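Local coordinates for endopolygalacturonase (Chondrostereum purpureum, PDB 1K5C), which probably hydrolyses the 1,4-alpha-D-galacturonosyl links of polygalacturonate within the chain, as a glycoside hydrolase of family 28, at residues 140-154 with 167-179. Numbering follows the deposited sequence.
Sequences DFAGDTKNLGHNTDG and CIVKNQDDCIAIN
Asn171 of one turn meets Thr152 of the preceding turn where successive coils of the right-handed parallel beta-helix, the fold of family 28 glycosidases, stack beside the substrate cleft. The CB of Asn171 lies 3.3 Å from Thr152 O, and its CG comes almost as near to the same oxygen. At the tip, ND2 donates to Thr152 O at 2.8 Å; the oxygen lies close to the amide plane of Asn171, while ND2 stands well above the carbonyl plane of Thr152. The same nitrogen gives a more bent bond (139°) to Asp174 O in its own turn. With CG between the backbone N and the carbonyl carbon (chi1 72°), the amide bridges both coils. Replacing this asparagine by an alanine would probably leave Thr152 O without this donor and take from Asp174 O one of its two. Backbone bonds hold both ends of the 140-154 loop: Asp140 N donates to Lys170 O, and Gly154 N at 3.0 Å to Asp174 O, the oxygen shared with Asn171 ND2. Asn151 and Asp173, both galacturonate-binding residues, lie side by side, with Asn151 ND2 3.6 Å from Asp173 OD2; Asn151 OD1 bonds Thr90 N. Asp153 and Asp173 run alongside with carboxylate planes 29° apart and OD1 atoms only 3.6 Å from each other. Asp174 is salt-bridged to Lys228, and one water donates to both Asp153 OD2 (2.8 Å) and Asp174 OD2 (2.7 Å).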
loop_
_atom_site.group_PDB
_atom_site.type_symbol
_atom_site.label_atom_id
_atom_site.label_comp_id
_atom_site.label_asym_id
_atom_site.label_seq_id
_atom_site.Cartn_x
_atom_site.Cartn_y
_atom_site.Cartn_z
ATOM N N ASP A 140 -4.333 -10.766 5.585
ATOM C CA ASP A 140 -3.368 -11.769 5.238
ATOM C C ASP A 140 -2.648 -12.291 6.491
ATOM O O ASP A 140 -1.538 -12.817 6.422
ATOM C CB ASP A 140 -2.344 -11.246 4.202
ATOM C CG ASP A 140 -2.931 -11.123 2.844
ATOM O OD1 ASP A 140 -4.004 -11.616 2.517
ATOM O OD2 ASP A 140 -2.205 -10.432 2.009
ATOM N N PHE A 141 -3.313 -12.204 7.648
ATOM C CA PHE A 141 -2.689 -12.644 8.911
ATOM C C PHE A 141 -2.202 -14.099 8.833
ATOM O O PHE A 141 -1.171 -14.439 9.436
ATOM C CB PHE A 141 -3.716 -12.461 10.039
ATOM C CG PHE A 141 -3.155 -12.904 11.368
ATOM C CD1 PHE A 141 -2.179 -12.124 12.038
ATOM C CD2 PHE A 141 -3.551 -14.069 11.965
ATOM C CE1 PHE A 141 -1.668 -12.544 13.246
ATOM C CE2 PHE A 141 -2.992 -14.487 13.177
ATOM C CZ PHE A 141 -2.044 -13.708 13.809
ATOM N N ALA A 142 -2.946 -14.990 8.151
ATOM C CA ALA A 142 -2.541 -16.377 8.051
ATOM C C ALA A 142 -1.154 -16.501 7.452
ATOM O O ALA A 142 -0.457 -17.525 7.666
ATOM C CB ALA A 142 -3.577 -17.142 7.211
ATOM N N GLY A 143 -0.721 -15.523 6.655
ATOM C CA GLY A 143 0.618 -15.527 6.048
ATOM C C GLY A 143 1.751 -15.421 7.073
ATOM O O GLY A 143 2.915 -15.637 6.701
ATOM N N ASP A 144 1.452 -15.075 8.320
ATOM C CA ASP A 144 2.502 -15.022 9.324
ATOM C C ASP A 144 3.018 -16.402 9.654
ATOM O O ASP A 144 4.167 -16.577 10.105
ATOM C CB ASP A 144 1.998 -14.391 10.621
ATOM C CG ASP A 144 1.830 -12.885 10.596
ATOM O OD1 ASP A 144 2.011 -12.274 9.542
ATOM O OD2 ASP A 144 1.556 -12.338 11.701
ATOM N N THR A 145 2.183 -17.427 9.526
ATOM C CA THR A 145 2.542 -18.813 9.951
ATOM C C THR A 145 3.735 -19.278 9.160
ATOM O O THR A 145 3.736 -19.281 7.911
ATOM C CB THR A 145 1.334 -19.748 9.750
ATOM O OG1 THR A 145 0.258 -19.256 10.571
ATOM C CG2 THR A 145 1.717 -21.176 10.180
ATOM N N LYS A 146 4.838 -19.610 9.886
ATOM C CA LYS A 146 6.088 -20.056 9.295
ATOM C C LYS A 146 6.618 -19.013 8.321
ATOM O O LYS A 146 7.461 -19.359 7.440
ATOM C CB LYS A 146 5.972 -21.440 8.687
ATOM C CG LYS A 146 5.676 -22.518 9.696
ATOM C CD LYS A 146 5.590 -23.878 9.084
ATOM C CE LYS A 146 5.643 -23.978 7.576
ATOM N N ASN A 147 6.221 -17.728 8.471
ATOM C CA ASN A 147 6.719 -16.683 7.587
ATOM C C ASN A 147 6.562 -17.061 6.099
ATOM O O ASN A 147 7.340 -16.652 5.244
ATOM C CB ASN A 147 8.155 -16.235 7.892
ATOM C CG ASN A 147 8.274 -15.669 9.297
ATOM O OD1 ASN A 147 9.099 -16.123 10.049
ATOM N ND2 ASN A 147 7.440 -14.698 9.695
ATOM N N LEU A 148 5.442 -17.770 5.798
ATOM C CA LEU A 148 5.271 -18.169 4.397
ATOM C C LEU A 148 4.681 -17.056 3.534
ATOM O O LEU A 148 5.007 -17.002 2.347
ATOM C CB LEU A 148 4.389 -19.421 4.297
ATOM C CG LEU A 148 5.080 -20.652 4.962
ATOM C CD1 LEU A 148 4.005 -21.774 5.058
ATOM C CD2 LEU A 148 6.372 -21.072 4.285
ATOM N N GLY A 149 3.806 -16.211 4.068
ATOM C CA GLY A 149 3.293 -15.107 3.259
ATOM C C GLY A 149 4.422 -14.124 2.958
ATOM O O GLY A 149 5.311 -13.892 3.783
ATOM N N HIS A 150 4.399 -13.560 1.753
ATOM C CA HIS A 150 5.533 -12.725 1.333
ATOM C C HIS A 150 5.055 -11.806 0.205
ATOM O O HIS A 150 4.235 -12.213 -0.628
ATOM C CB HIS A 150 6.677 -13.654 0.835
ATOM C CG HIS A 150 7.980 -13.021 0.928
ATOM N ND1 HIS A 150 8.676 -13.012 2.134
ATOM C CD2 HIS A 150 8.767 -12.380 0.006
ATOM C CE1 HIS A 150 9.821 -12.368 1.929
ATOM N NE2 HIS A 150 9.903 -11.966 0.672
ATOM N N ASN A 151 5.550 -10.564 0.175
ATOM C CA ASN A 151 5.134 -9.601 -0.850
ATOM C C ASN A 151 3.602 -9.405 -0.820
ATOM O O ASN A 151 2.997 -9.095 -1.848
ATOM C CB ASN A 151 5.587 -9.944 -2.267
ATOM C CG ASN A 151 7.107 -10.098 -2.358
ATOM O OD1 ASN A 151 7.631 -11.197 -2.641
ATOM N ND2 ASN A 151 7.818 -9.040 -2.133
ATOM N N THR A 152 3.024 -9.487 0.382
ATOM C CA THR A 152 1.573 -9.355 0.565
ATOM C C THR A 152 1.161 -7.912 0.830
ATOM O O THR A 152 0.350 -7.604 1.726
ATOM C CB THR A 152 1.118 -10.299 1.674
ATOM O OG1 THR A 152 2.048 -10.195 2.777
ATOM C CG2 THR A 152 1.025 -11.751 1.156
ATOM N N ASP A 153 1.673 -7.003 -0.023
ATOM C CA ASP A 153 1.368 -5.576 0.122
ATOM C C ASP A 153 -0.140 -5.360 0.225
ATOM O O ASP A 153 -0.926 -5.931 -0.522
ATOM C CB ASP A 153 1.820 -4.780 -1.118
ATOM C CG ASP A 153 3.283 -4.893 -1.483
ATOM O OD1 ASP A 153 3.959 -5.872 -1.100
ATOM O OD2 ASP A 153 3.747 -3.972 -2.225
ATOM N N GLY A 154 -0.545 -4.460 1.134
ATOM C CA GLY A 154 -1.977 -4.162 1.243
ATOM C C GLY A 154 -2.511 -3.396 0.019
ATOM O O GLY A 154 -3.412 -3.883 -0.688
ATOM N N CYS A 167 -8.945 1.895 6.724
ATOM C CA CYS A 167 -8.649 0.517 6.306
ATOM C C CYS A 167 -7.812 -0.193 7.359
ATOM O O CYS A 167 -7.213 0.440 8.270
ATOM C CB CYS A 167 -7.931 0.550 4.958
ATOM S SG CYS A 167 -8.959 1.135 3.584
ATOM N N ILE A 168 -7.751 -1.517 7.226
ATOM C CA ILE A 168 -7.009 -2.384 8.141
ATOM C C ILE A 168 -6.180 -3.341 7.287
ATOM O O ILE A 168 -6.737 -3.959 6.384
ATOM C CB ILE A 168 -7.957 -3.182 9.057
ATOM C CG1 ILE A 168 -8.759 -2.219 9.943
ATOM C CG2 ILE A 168 -7.213 -4.235 9.839
ATOM C CD1 ILE A 168 -9.880 -2.876 10.720
ATOM N N VAL A 169 -4.884 -3.434 7.543
ATOM C CA VAL A 169 -4.027 -4.363 6.811
ATOM C C VAL A 169 -3.212 -5.195 7.789
ATOM O O VAL A 169 -2.458 -4.649 8.602
ATOM C CB VAL A 169 -3.038 -3.596 5.852
ATOM C CG1 VAL A 169 -2.143 -4.604 5.162
ATOM C CG2 VAL A 169 -3.817 -2.720 4.883
ATOM N N LYS A 170 -3.349 -6.514 7.683
ATOM C CA LYS A 170 -2.587 -7.494 8.467
ATOM C C LYS A 170 -1.815 -8.327 7.433
ATOM O O LYS A 170 -2.422 -9.097 6.679
ATOM C CB LYS A 170 -3.530 -8.410 9.257
ATOM C CG LYS A 170 -4.435 -7.616 10.238
ATOM C CD LYS A 170 -5.419 -8.562 10.922
ATOM C CE LYS A 170 -6.283 -7.766 11.934
ATOM N NZ LYS A 170 -7.370 -8.691 12.397
ATOM N N ASN A 171 -0.497 -8.141 7.362
ATOM C CA ASN A 171 0.222 -8.736 6.237
ATOM C C ASN A 171 1.696 -8.921 6.575
ATOM O O ASN A 171 2.058 -8.954 7.752
ATOM C CB ASN A 171 0.001 -7.901 4.947
ATOM C CG ASN A 171 0.745 -6.598 5.034
ATOM O OD1 ASN A 171 1.150 -6.177 6.137
ATOM N ND2 ASN A 171 0.905 -5.912 3.897
ATOM N N GLN A 172 2.509 -9.120 5.511
ATOM C CA GLN A 172 3.926 -9.444 5.649
ATOM C C GLN A 172 4.798 -8.504 4.814
ATOM O O GLN A 172 5.990 -8.780 4.629
ATOM C CB GLN A 172 4.263 -10.903 5.286
ATOM C CG GLN A 172 3.532 -11.916 6.131
ATOM C CD GLN A 172 2.067 -12.074 5.804
ATOM O OE1 GLN A 172 1.215 -12.184 6.784
ATOM N NE2 GLN A 172 1.695 -12.156 4.578
ATOM N N ASP A 173 4.242 -7.424 4.291
ATOM C CA ASP A 173 5.031 -6.465 3.501
ATOM C C ASP A 173 4.406 -5.088 3.695
ATOM O O ASP A 173 3.691 -4.857 4.678
ATOM C CB ASP A 173 5.160 -6.934 2.017
ATOM C CG ASP A 173 6.438 -6.438 1.358
ATOM O OD1 ASP A 173 6.591 -5.210 1.199
ATOM O OD2 ASP A 173 7.280 -7.275 1.004
ATOM N N ASP A 174 4.696 -4.162 2.795
ATOM C CA ASP A 174 4.210 -2.789 2.991
ATOM C C ASP A 174 2.704 -2.795 3.226
ATOM O O ASP A 174 1.941 -3.424 2.504
ATOM C CB ASP A 174 4.567 -1.944 1.763
ATOM C CG ASP A 174 6.061 -1.701 1.643
ATOM O OD1 ASP A 174 6.691 -1.578 2.702
ATOM O OD2 ASP A 174 6.535 -1.545 0.506
ATOM N N CYS A 175 2.273 -2.003 4.206
ATOM C CA CYS A 175 0.839 -1.771 4.410
ATOM C C CYS A 175 0.236 -1.064 3.177
ATOM O O CYS A 175 -0.779 -1.458 2.618
ATOM C CB CYS A 175 0.705 -0.980 5.717
ATOM S SG CYS A 175 -0.990 -0.687 6.197
ATOM N N ILE A 176 0.956 -0.020 2.789
ATOM C CA ILE A 176 0.764 0.696 1.520
ATOM C C ILE A 176 2.158 0.933 0.950
ATOM O O ILE A 176 3.094 1.197 1.717
ATOM C CB ILE A 176 -0.009 2.042 1.677
ATOM C CG1 ILE A 176 -0.167 2.747 0.329
ATOM C CG2 ILE A 176 0.604 2.945 2.759
ATOM C CD1 ILE A 176 -1.177 3.898 0.358
ATOM N N ALA A 177 2.239 0.849 -0.384
ATOM C CA ALA A 177 3.424 1.324 -1.107
ATOM C C ALA A 177 2.907 2.305 -2.171
ATOM O O ALA A 177 2.154 1.926 -3.068
ATOM C CB ALA A 177 4.205 0.202 -1.755
ATOM N N ILE A 178 3.317 3.576 -2.033
ATOM C CA ILE A 178 2.950 4.598 -2.986
ATOM C C ILE A 178 4.111 4.697 -3.969
ATOM O O ILE A 178 5.211 5.135 -3.628
ATOM C CB ILE A 178 2.713 5.949 -2.290
ATOM C CG1 ILE A 178 1.567 5.845 -1.254
ATOM C CG2 ILE A 178 2.417 7.003 -3.355
ATOM C CD1 ILE A 178 1.436 7.049 -0.358
ATOM N N ASN A 179 3.866 4.227 -5.211
ATOM C CA ASN A 179 4.925 4.058 -6.184
ATOM C C ASN A 179 4.990 5.137 -7.265
ATOM O O ASN A 179 6.038 5.294 -7.893
ATOM C CB ASN A 179 4.772 2.664 -6.838
ATOM C CG ASN A 179 4.985 1.554 -5.811
ATOM O OD1 ASN A 179 4.221 0.546 -5.810
ATOM N ND2 ASN A 179 5.945 1.730 -4.965
HETATM O O HOH W 1 0.103 -10.062 9.795
HETATM O O HOH W 2 7.504 -9.787 2.003
HETATM O O HOH W 3 6.168 -2.697 -1.921
#